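Local coordinates for protein EcmrR transcriptional regulator (Escherichia coli, PDB 6WL5) that probably activates transcription as a multidrug-sensing MerR-family regulator, its C-terminal GyrI-like domain binding small cationic amphiphiles such as cetyl-trimethyl-ammonium, at residues A[9-14]-A[93-98]; A[13-18]-A[75-80]; A[58-63]-A[128-133]. One frame throughout, in Å; residues are numbered along the deposited sequence.

Interaction 1: A[9-14]-A[93-98]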
loop_
_atom_site.group_PDB
_atom_site.type_symbol
_atom_site.label_atom_id
_atom_site.label_comp_id
_atom_site.label_asym_id
_atom_site.label_seq_id
_atom_site.Cartn_x
_atom_site.Cartn_y
_atom_site.Cartn_z
ATOM N N LYS A 9 -7.236 4.108 12.925
ATOM C CA LYS A 9 -7.215 2.677 13.204
ATOM C C LYS A 9 -5.839 2.215 13.649
ATOM O O LYS A 9 -4.828 2.874 13.400
ATOM C CB LYS A 9 -7.680 1.879 11.987
ATOM C CG LYS A 9 -6.856 2.056 10.739
ATOM C CD LYS A 9 -7.405 1.159 9.597
ATOM C CE LYS A 9 -8.809 1.545 9.167
ATOM N NZ LYS A 9 -9.207 0.722 7.951
ATOM N N GLU A 10 -5.807 1.098 14.356
ATOM C CA GLU A 10 -4.565 0.406 14.672
ATOM C C GLU A 10 -4.425 -0.756 13.698
ATOM O O GLU A 10 -5.336 -1.599 13.600
ATOM C CB GLU A 10 -4.549 -0.112 16.114
ATOM C CG GLU A 10 -4.881 0.933 17.136
ATOM C CD GLU A 10 -3.731 1.846 17.496
ATOM O OE1 GLU A 10 -2.622 1.634 16.965
ATOM O OE2 GLU A 10 -3.945 2.770 18.334
ATOM N N ILE A 11 -3.304 -0.794 12.987
ATOM C CA ILE A 11 -3.016 -1.830 12.000
ATOM C C ILE A 11 -1.941 -2.735 12.590
ATOM O O ILE A 11 -0.832 -2.264 12.873
ATOM C CB ILE A 11 -2.574 -1.241 10.655
ATOM C CG1 ILE A 11 -3.656 -0.320 10.096
ATOM C CG2 ILE A 11 -2.295 -2.384 9.654
ATOM C CD1 ILE A 11 -3.225 0.493 8.866
ATOM N N PRO A 12 -2.232 -4.003 12.845
ATOM C CA PRO A 12 -1.231 -4.879 13.463
ATOM C C PRO A 12 -0.104 -5.224 12.501
ATOM O O PRO A 12 -0.198 -5.047 11.278
ATOM C CB PRO A 12 -2.021 -6.139 13.825
ATOM C CG PRO A 12 -3.458 -5.846 13.478
ATOM C CD PRO A 12 -3.520 -4.686 12.600
ATOM N N GLU A 13 0.980 -5.737 13.079
ATOM C CA GLU A 13 2.077 -6.228 12.256
ATOM C C GLU A 13 1.619 -7.374 11.358
ATOM O O GLU A 13 0.681 -8.119 11.666
ATOM C CB GLU A 13 3.272 -6.624 13.127
ATOM C CG GLU A 13 3.169 -7.949 13.793
ATOM C CD GLU A 13 4.416 -8.285 14.572
ATOM O OE1 GLU A 13 4.669 -9.480 14.713
ATOM O OE2 GLU A 13 5.138 -7.376 15.032
ATOM N N CYS A 14 2.283 -7.491 10.215
ATOM C CA CYS A 14 2.018 -8.582 9.289
ATOM C C CYS A 14 3.314 -9.039 8.649
ATOM O O CYS A 14 4.295 -8.302 8.597
ATOM C CB CYS A 14 1.035 -8.164 8.203
ATOM S SG CYS A 14 1.554 -6.763 7.179
ATOM N N PRO A 93 5.805 -3.459 10.511
ATOM C CA PRO A 93 5.400 -3.259 11.906
ATOM C C PRO A 93 4.002 -2.673 12.040
ATOM O O PRO A 93 3.433 -2.103 11.108
ATOM C CB PRO A 93 6.467 -2.297 12.457
ATOM C CG PRO A 93 6.879 -1.494 11.232
ATOM C CD PRO A 93 6.868 -2.520 10.099
ATOM N N ALA A 94 3.448 -2.859 13.237
ATOM C CA ALA A 94 2.176 -2.251 13.607
ATOM C C ALA A 94 2.283 -0.733 13.623
ATOM O O ALA A 94 3.316 -0.160 13.994
ATOM C CB ALA A 94 1.781 -2.700 15.018
ATOM N N ILE A 95 1.180 -0.071 13.263
ATOM C CA ILE A 95 1.117 1.386 13.240
ATOM C C ILE A 95 -0.268 1.827 13.681
ATOM O O ILE A 95 -1.234 1.060 13.664
ATOM C CB ILE A 95 1.369 2.007 11.845
ATOM C CG1 ILE A 95 0.375 1.432 10.800
ATOM C CG2 ILE A 95 2.806 1.811 11.438
ATOM C CD1 ILE A 95 0.476 2.121 9.467
ATOM N N THR A 96 -0.351 3.081 14.100
ATOM C CA THR A 96 -1.612 3.774 14.223
ATOM C C THR A 96 -1.725 4.625 12.968
ATOM O O THR A 96 -0.791 5.354 12.630
ATOM C CB THR A 96 -1.658 4.658 15.455
ATOM O OG1 THR A 96 -1.466 3.880 16.647
ATOM C CG2 THR A 96 -3.004 5.366 15.548
ATOM N N ALA A 97 -2.842 4.521 12.258
ATOM C CA ALA A 97 -2.965 5.215 10.985
ATOM C C ALA A 97 -4.253 6.006 10.917
ATOM O O ALA A 97 -5.310 5.533 11.372
ATOM C CB ALA A 97 -2.955 4.220 9.811
ATOM N N VAL A 98 -4.174 7.175 10.276
ATOM C CA VAL A 98 -5.362 7.823 9.749
ATOM C C VAL A 98 -5.527 7.413 8.294
ATOM O O VAL A 98 -4.548 7.373 7.525
ATOM C CB VAL A 98 -5.319 9.344 9.958
ATOM C CG1 VAL A 98 -4.162 10.035 9.230
ATOM C CG2 VAL A 98 -6.666 9.977 9.621
HETATM O O HOH W 1 -1.173 -0.503 16.063
HETATM O O HOH W 2 1.521 -3.831 9.424
HETATM O O HOH W 3 5.008 -4.123 15.433
#
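Ile11 and Ile95 are paired across the two strands as an antiparallel hydrogen-bonded pair, their side chains lying side by side and pointing the same way. Beginning at the branch, Ile11 CB rests 4.0 Å from Ile95 CG1. Its CG1 sits beside the backbone N, anti to the carbonyl carbon (chi1 -59°), and the chain then runs on extended. This brings CD1 to 3.9 Å from Ala97 CB, and Ile95 CD1 lies 4.1 Å from Ile11 CD1. The other branch, CG2, packs on the guanidinium of Arg132. A beta-branched residue suits a strand, and Ala97, on the same face as Ile11 and Ile95, meets the tip with its single methyl.

Backbone bonds fix this pairing: Ile11 N donates to Ile95 O at 2.9 Å, and Ala97 N donates to Lys9 O at 2.8 Å. On the other face of the sheet Glu10 and Thr96 form a non-hydrogen-bonded pair; Glu10 is exposed and Thr96 partly so, which suits a carboxylate and a hydroxyl. Thr96 OG1 gives its proton to Glu10 OE1 in a short bond of 2.5 Å, meeting the carboxylate on its syn side but 32° out of its plane. A water donates to both Glu10 OE1 and Ile95 O, giving OE1 a second hydrogen bond. Lys9 turns its amine away to a salt bridge with Glu151.

Strand 7-23 thus borders strand 88-103, whose Thr96 and Val98 bond onward through their backbones to strand 149-158. Val98 packs against helix 109-123, while Ile11 also touches Gln153 and Tyr54.

Interaction 2: A[13-18]-A[75-80]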
loop_
_atom_site.group_PDB
_atom_site.type_symbol
_atom_site.label_atom_id
_atom_site.label_comp_id
_atom_site.label_asym_id
_atom_site.label_seq_id
_atom_site.Cartn_x
_atom_site.Cartn_y
_atom_site.Cartn_z
ATOM N N GLU A 13 0.980 -5.737 13.079
ATOM C CA GLU A 13 2.077 -6.228 12.256
ATOM C C GLU A 13 1.619 -7.374 11.358
ATOM O O GLU A 13 0.681 -8.119 11.666
ATOM C CB GLU A 13 3.272 -6.624 13.127
ATOM C CG GLU A 13 3.169 -7.949 13.793
ATOM C CD GLU A 13 4.416 -8.285 14.572
ATOM O OE1 GLU A 13 4.669 -9.480 14.713
ATOM O OE2 GLU A 13 5.138 -7.376 15.032
ATOM N N CYS A 14 2.283 -7.491 10.215
ATOM C CA CYS A 14 2.018 -8.582 9.289
ATOM C C CYS A 14 3.314 -9.039 8.649
ATOM O O CYS A 14 4.295 -8.302 8.597
ATOM C CB CYS A 14 1.035 -8.164 8.203
ATOM S SG CYS A 14 1.554 -6.763 7.179
ATOM N N ILE A 15 3.308 -10.290 8.190
ATOM C CA ILE A 15 4.386 -10.848 7.389
ATOM C C ILE A 15 3.990 -10.641 5.945
ATOM O O ILE A 15 2.835 -10.900 5.578
ATOM C CB ILE A 15 4.546 -12.352 7.653
ATOM C CG1 ILE A 15 4.713 -12.630 9.145
ATOM C CG2 ILE A 15 5.710 -12.928 6.818
ATOM C CD1 ILE A 15 4.559 -14.103 9.486
ATOM N N VAL A 16 4.935 -10.175 5.131
ATOM C CA VAL A 16 4.695 -9.954 3.720
ATOM C C VAL A 16 5.838 -10.539 2.901
ATOM O O VAL A 16 6.967 -10.698 3.373
ATOM C CB VAL A 16 4.554 -8.451 3.371
ATOM C CG1 VAL A 16 3.470 -7.804 4.206
ATOM C CG2 VAL A 16 5.887 -7.688 3.495
ATOM N N TYR A 17 5.548 -10.790 1.630
ATOM C CA TYR A 17 6.579 -10.769 0.610
ATOM C C TYR A 17 6.551 -9.406 -0.048
ATOM O O TYR A 17 5.517 -8.730 -0.036
ATOM C CB TYR A 17 6.461 -11.909 -0.396
ATOM C CG TYR A 17 5.243 -11.986 -1.263
ATOM C CD1 TYR A 17 5.135 -11.242 -2.433
ATOM C CD2 TYR A 17 4.213 -12.858 -0.942
ATOM C CE1 TYR A 17 4.012 -11.366 -3.252
ATOM C CE2 TYR A 17 3.106 -12.977 -1.743
ATOM C CZ TYR A 17 3.007 -12.229 -2.879
ATOM O OH TYR A 17 1.890 -12.408 -3.638
ATOM N N SER A 18 7.714 -8.974 -0.545
ATOM C CA SER A 18 7.859 -7.584 -0.953
ATOM C C SER A 18 8.997 -7.424 -1.960
ATOM O O SER A 18 9.923 -8.243 -2.023
ATOM C CB SER A 18 8.112 -6.709 0.281
ATOM O OG SER A 18 9.360 -7.054 0.880
ATOM N N GLU A 75 2.682 -7.835 0.004
ATOM C CA GLU A 75 1.483 -8.639 0.074
ATOM C C GLU A 75 1.589 -9.543 1.285
ATOM O O GLU A 75 2.572 -10.268 1.451
ATOM C CB GLU A 75 1.319 -9.418 -1.242
ATOM C CG GLU A 75 -0.022 -10.053 -1.427
ATOM C CD GLU A 75 -0.445 -10.191 -2.891
ATOM O OE1 GLU A 75 -1.651 -10.455 -3.083
ATOM O OE2 GLU A 75 0.416 -10.102 -3.834
ATOM N N ALA A 76 0.562 -9.509 2.116
ATOM C CA ALA A 76 0.589 -10.226 3.385
ATOM C C ALA A 76 0.312 -11.715 3.217
ATOM O O ALA A 76 -0.644 -12.120 2.534
ATOM C CB ALA A 76 -0.436 -9.631 4.349
ATOM N N VAL A 77 1.107 -12.521 3.929
ATOM C CA VAL A 77 1.017 -13.972 3.918
ATOM C C VAL A 77 0.930 -14.487 5.354
ATOM O O VAL A 77 1.235 -13.788 6.317
ATOM C CB VAL A 77 2.217 -14.633 3.196
ATOM C CG1 VAL A 77 2.222 -14.313 1.703
ATOM C CG2 VAL A 77 3.510 -14.205 3.853
ATOM N N ASN A 78 0.484 -15.735 5.491
ATOM C CA ASN A 78 0.350 -16.281 6.838
ATOM C C ASN A 78 1.689 -16.704 7.433
ATOM O O ASN A 78 1.848 -16.672 8.654
ATOM C CB ASN A 78 -0.632 -17.453 6.870
ATOM C CG ASN A 78 -2.072 -17.007 6.692
ATOM O OD1 ASN A 78 -2.486 -15.982 7.192
ATOM N ND2 ASN A 78 -2.838 -17.801 5.969
ATOM N N ASP A 79 2.665 -17.093 6.618
ATOM C CA ASP A 79 3.973 -17.390 7.185
ATOM C C ASP A 79 5.099 -17.034 6.232
ATOM O O ASP A 79 4.901 -16.828 5.033
ATOM C CB ASP A 79 4.086 -18.855 7.596
ATOM C CG ASP A 79 2.908 -19.336 8.395
ATOM O OD1 ASP A 79 1.838 -19.558 7.786
ATOM O OD2 ASP A 79 3.068 -19.487 9.617
ATOM N N PHE A 80 6.297 -16.960 6.796
ATOM C CA PHE A 80 7.476 -16.687 5.998
ATOM C C PHE A 80 7.682 -17.773 4.950
ATOM O O PHE A 80 7.395 -18.956 5.176
ATOM C CB PHE A 80 8.711 -16.666 6.892
ATOM C CG PHE A 80 8.932 -15.368 7.585
ATOM C CD1 PHE A 80 8.213 -15.050 8.728
ATOM C CD2 PHE A 80 9.851 -14.452 7.090
ATOM C CE1 PHE A 80 8.410 -13.836 9.374
ATOM C CE2 PHE A 80 10.049 -13.238 7.722
ATOM C CZ PHE A 80 9.325 -12.928 8.865
HETATM O O HOH W 4 0.921 -11.958 8.199
#
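Tyr17 and Glu75 lie side by side, with Glu75 CB in CH-pi contact over one face of the phenol ring, 4.0 Å from its centroid. Glu75 CG is anti to the backbone N (chi1 -167°), and the chain continues extended toward the hydroxyl. There Tyr17 OH and Glu75 OE2 stand 2.7 Å apart, at most a weak hydrogen bond, since the proton may go to another acceptor. At the ring edge, Val77 CG1 comes to 3.6 Å from Tyr17 CD2, a branched aliphatic flank for the flat ring.

A second CH-pi contact has Ile15 CG2 over the Phe80 ring, 3.9 Å from its centroid and 16° off the normal. The same methyl reaches Val77 CG2, and Ile15 CD1 lies near the CD1 and CE1 rim of Phe80, outside the ring.

Tyr17 N donates to Glu75 O and Glu75 N to Tyr17 O, both at 3.0 Å, while Val77 N donates to Ile15 O at 2.9 Å. A water accepts from Ile15 N and donates to Val77 O, bridging the two chains. Farther out, Tyr17 packs on Ile36 and Val40 of helix 34-43, its apolar ring and polar tip suiting tyrosine to the place.

This antiparallel pairing of strands 7-23 and 69-77 belongs to the curved sheet of the GyrI-like domain, where Glu75, with Cys55, Tyr135, Ile139 and Trp140, lines a detergent pocket; its carboxylate would suit a cationic ligand.

Interaction 3: A[58-63]-A[128-133]. With 16A (cetyl-trimethyl-ammonium), chain E.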
loop_
_atom_site.group_PDB
_atom_site.type_symbol
_atom_site.label_atom_id
_atom_site.label_comp_id
_atom_site.label_asym_id
_atom_site.label_seq_id
_atom_site.Cartn_x
_atom_site.Cartn_y
_atom_site.Cartn_z
ATOM N N LEU A 58 4.152 0.597 -0.010
ATOM C CA LEU A 58 4.761 1.580 0.852
ATOM C C LEU A 58 5.443 2.635 -0.005
ATOM O O LEU A 58 6.291 2.310 -0.855
ATOM C CB LEU A 58 5.786 0.899 1.749
ATOM C CG LEU A 58 5.236 -0.133 2.745
ATOM C CD1 LEU A 58 6.338 -0.812 3.508
ATOM C CD2 LEU A 58 4.282 0.575 3.651
ATOM N N TYR A 59 5.116 3.897 0.256
ATOM C CA TYR A 59 5.779 5.035 -0.385
ATOM C C TYR A 59 6.841 5.601 0.555
ATOM O O TYR A 59 6.504 6.272 1.527
ATOM C CB TYR A 59 4.734 6.091 -0.734
ATOM C CG TYR A 59 3.916 5.670 -1.960
ATOM C CD1 TYR A 59 4.328 5.974 -3.247
ATOM C CD2 TYR A 59 2.726 4.946 -1.823
ATOM C CE1 TYR A 59 3.613 5.553 -4.357
ATOM C CE2 TYR A 59 1.993 4.535 -2.930
ATOM C CZ TYR A 59 2.426 4.857 -4.203
ATOM O OH TYR A 59 1.682 4.491 -5.326
ATOM N N HIS A 60 8.113 5.340 0.249
ATOM C CA HIS A 60 9.233 5.621 1.147
ATOM C C HIS A 60 9.887 6.975 0.929
ATOM O O HIS A 60 10.780 7.347 1.715
ATOM C CB HIS A 60 10.284 4.520 0.991
ATOM C CG HIS A 60 9.854 3.194 1.544
ATOM N ND1 HIS A 60 9.445 3.034 2.852
ATOM C CD2 HIS A 60 9.813 1.960 0.984
ATOM C CE1 HIS A 60 9.173 1.763 3.077
ATOM N NE2 HIS A 60 9.398 1.086 1.963
ATOM N N ASP A 61 9.443 7.754 -0.047
ATOM C CA ASP A 61 10.071 9.046 -0.264
ATOM C C ASP A 61 9.830 9.960 0.926
ATOM O O ASP A 61 8.860 9.820 1.660
ATOM C CB ASP A 61 9.557 9.679 -1.545
ATOM C CG ASP A 61 10.226 9.085 -2.777
ATOM O OD1 ASP A 61 11.475 9.096 -2.830
ATOM O OD2 ASP A 61 9.500 8.585 -3.655
ATOM N N LYS A 62 10.746 10.887 1.123
ATOM C CA LYS A 62 10.673 11.803 2.247
ATOM C C LYS A 62 9.906 13.063 1.925
ATOM O O LYS A 62 9.915 13.995 2.726
ATOM C CB LYS A 62 12.095 12.181 2.691
ATOM C CG LYS A 62 12.904 10.990 3.253
ATOM C CD LYS A 62 12.031 10.072 4.115
ATOM C CE LYS A 62 12.611 8.664 4.303
ATOM N NZ LYS A 62 13.997 8.663 4.837
ATOM N N GLU A 63 9.418 13.191 0.711
ATOM C CA GLU A 63 8.565 14.292 0.318
ATOM C C GLU A 63 7.558 13.732 -0.681
ATOM O O GLU A 63 7.682 12.605 -1.188
ATOM C CB GLU A 63 9.361 15.423 -0.339
ATOM C CG GLU A 63 9.919 15.060 -1.688
ATOM C CD GLU A 63 10.649 16.175 -2.347
ATOM O OE1 GLU A 63 10.716 17.263 -1.726
ATOM O OE2 GLU A 63 11.172 15.933 -3.456
ATOM N N THR A 128 4.546 9.805 10.734
ATOM C CA THR A 128 5.732 9.221 11.339
ATOM C C THR A 128 6.306 7.990 10.637
ATOM O O THR A 128 7.302 7.432 11.138
ATOM C CB THR A 128 5.417 8.849 12.802
ATOM O OG1 THR A 128 4.281 7.986 12.840
ATOM C CG2 THR A 128 5.099 10.097 13.664
ATOM N N ASN A 129 5.710 7.528 9.529
ATOM C CA ASN A 129 6.305 6.458 8.733
ATOM C C ASN A 129 5.708 6.527 7.336
ATOM O O ASN A 129 4.912 7.418 7.025
ATOM C CB ASN A 129 6.123 5.078 9.385
ATOM C CG ASN A 129 7.319 4.143 9.129
ATOM O OD1 ASN A 129 7.912 4.149 8.034
ATOM N ND2 ASN A 129 7.705 3.364 10.163
ATOM N N SER A 130 6.134 5.600 6.475
ATOM C CA SER A 130 5.768 5.654 5.061
ATOM C C SER A 130 4.273 5.432 4.847
ATOM O O SER A 130 3.719 4.453 5.357
ATOM C CB SER A 130 6.540 4.550 4.359
ATOM O OG SER A 130 7.918 4.763 4.524
ATOM N N PRO A 131 3.598 6.298 4.081
ATOM C CA PRO A 131 2.218 6.010 3.674
ATOM C C PRO A 131 2.074 4.650 3.009
ATOM O O PRO A 131 2.962 4.192 2.293
ATOM C CB PRO A 131 1.906 7.156 2.699
ATOM C CG PRO A 131 2.787 8.314 3.227
ATOM C CD PRO A 131 4.061 7.617 3.583
ATOM N N ARG A 132 0.940 4.006 3.269
ATOM C CA ARG A 132 0.570 2.748 2.626
ATOM C C ARG A 132 -0.652 2.941 1.743
ATOM O O ARG A 132 -1.580 3.682 2.094
ATOM C CB ARG A 132 0.241 1.691 3.687
ATOM C CG ARG A 132 1.188 1.617 4.871
ATOM C CD ARG A 132 0.952 0.416 5.751
ATOM N NE ARG A 132 1.969 0.361 6.791
ATOM C CZ ARG A 132 1.987 -0.546 7.755
ATOM N NH1 ARG A 132 1.026 -1.465 7.799
ATOM N NH2 ARG A 132 2.926 -0.508 8.699
ATOM N N GLU A 133 -0.642 2.259 0.594
ATOM C CA GLU A 133 -1.707 2.348 -0.397
ATOM C C GLU A 133 -2.220 0.932 -0.584
ATOM O O GLU A 133 -1.559 0.109 -1.211
ATOM C CB GLU A 133 -1.123 2.918 -1.695
ATOM C CG GLU A 133 -2.077 3.129 -2.845
ATOM C CD GLU A 133 -1.339 3.893 -3.946
ATOM O OE1 GLU A 133 -1.387 5.128 -3.898
ATOM O OE2 GLU A 133 -0.674 3.238 -4.799
HETATM C C1 16A E . 4.874 18.280 6.991
HETATM C C2 16A E . 5.065 17.174 5.964
HETATM C C3 16A E . 4.596 17.602 4.576
HETATM C C4 16A E . 4.213 16.437 3.659
HETATM C C5 16A E . 4.880 15.095 3.972
HETATM C C6 16A E . 4.664 14.120 2.819
HETATM C C7 16A E . 5.602 12.926 2.797
HETATM C C8 16A E . 5.414 12.199 1.471
HETATM C C9 16A E . 5.151 10.736 1.697
HETATM C C10 16A E . 5.778 9.826 0.639
HETATM C C11 16A E . 5.394 10.112 -0.806
HETATM C C12 16A E . 3.938 9.808 -1.132
HETATM C C13 16A E . 3.808 9.635 -2.647
HETATM C C14 16A E . 2.468 9.012 -2.986
HETATM C C15 16A E . 2.217 9.028 -4.485
HETATM C C16 16A E . 0.996 8.197 -4.754
HETATM N N1 16A E . 0.531 8.299 -6.147
HETATM C C17 16A E . 1.591 8.042 -7.139
HETATM C C18 16A E . -0.522 7.274 -6.224
HETATM C C19 16A E . -0.145 9.580 -6.369
#
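Tyr59 presents its edge to Glu133 and one face to the bound detergent. The alkyl chain passes over that face of the ring, with CD1 3.6 Å from C14 of cetyl-trimethyl-ammonium, while Glu133 CB lies in plane at the rim. Beyond CB the Glu133 chain runs extended from a CG anti to the backbone N (chi1 -178°). Tyr59 OH donates to Glu133 OE2 at 2.7 Å, on the syn side but out of the carboxylate plane; the ring and carboxylate planes stand 68° apart. Tyr135 OH also bonds OE2 and Tyr113 OH bonds OE1, so tyrosine hydroxyls hold both oxygens of the acid.

Leu58 turns to the other side and lies alongside Arg132, CD2 meeting CG at 3.5 Å, a leucine on the aliphatic stem of an arginine. The polar end of Arg132 bonds Pro93 O and Tyr54 OH.

Ser130 fits in where the strands part. Its OG and His60 ND1 share a hydrogen bond of 2.8 Å at the edge of the imidazole, and its CB touches Tyr59 O. His60 NE2 bonds Glu72, holding the ring from its other nitrogen. Between these, Tyr59 N bonds Pro131 O at 3.0 Å.

Pro131 CG reaches C9 of the ligand at 3.7 Å, and Glu133 OE1 lies 3.3 Å from C18, a methyl of the cationic head. Aromatic ring, proline and carboxylate together suit a greasy cation: this is one of the detergent sites of the GyrI-like small-molecule-binding domain, consistent with a multidrug-sensing pocket in which the acid would attract the ammonium.

All three contacts belong to one curved antiparallel sheet of the GyrI-like domain. Interactions 1 and 2 start from the same region of strand 7-23, sharing Glu13 and Cys14, and join it to strands 88-103 and 69-77; their centres are about 14 Å apart. Interaction 3 pairs strands 55-59 and 132-137, and its segments alternate along the chain with those of both others. It touches interaction 1, their centres also about 14 Å apart, where the Arg132 end reaches strands 7-23 and 88-103. Interactions 2 and 3, with centres about 18 Å apart, do not touch, yet each borders a different detergent molecule, so a single sheet carries separate ligand sites.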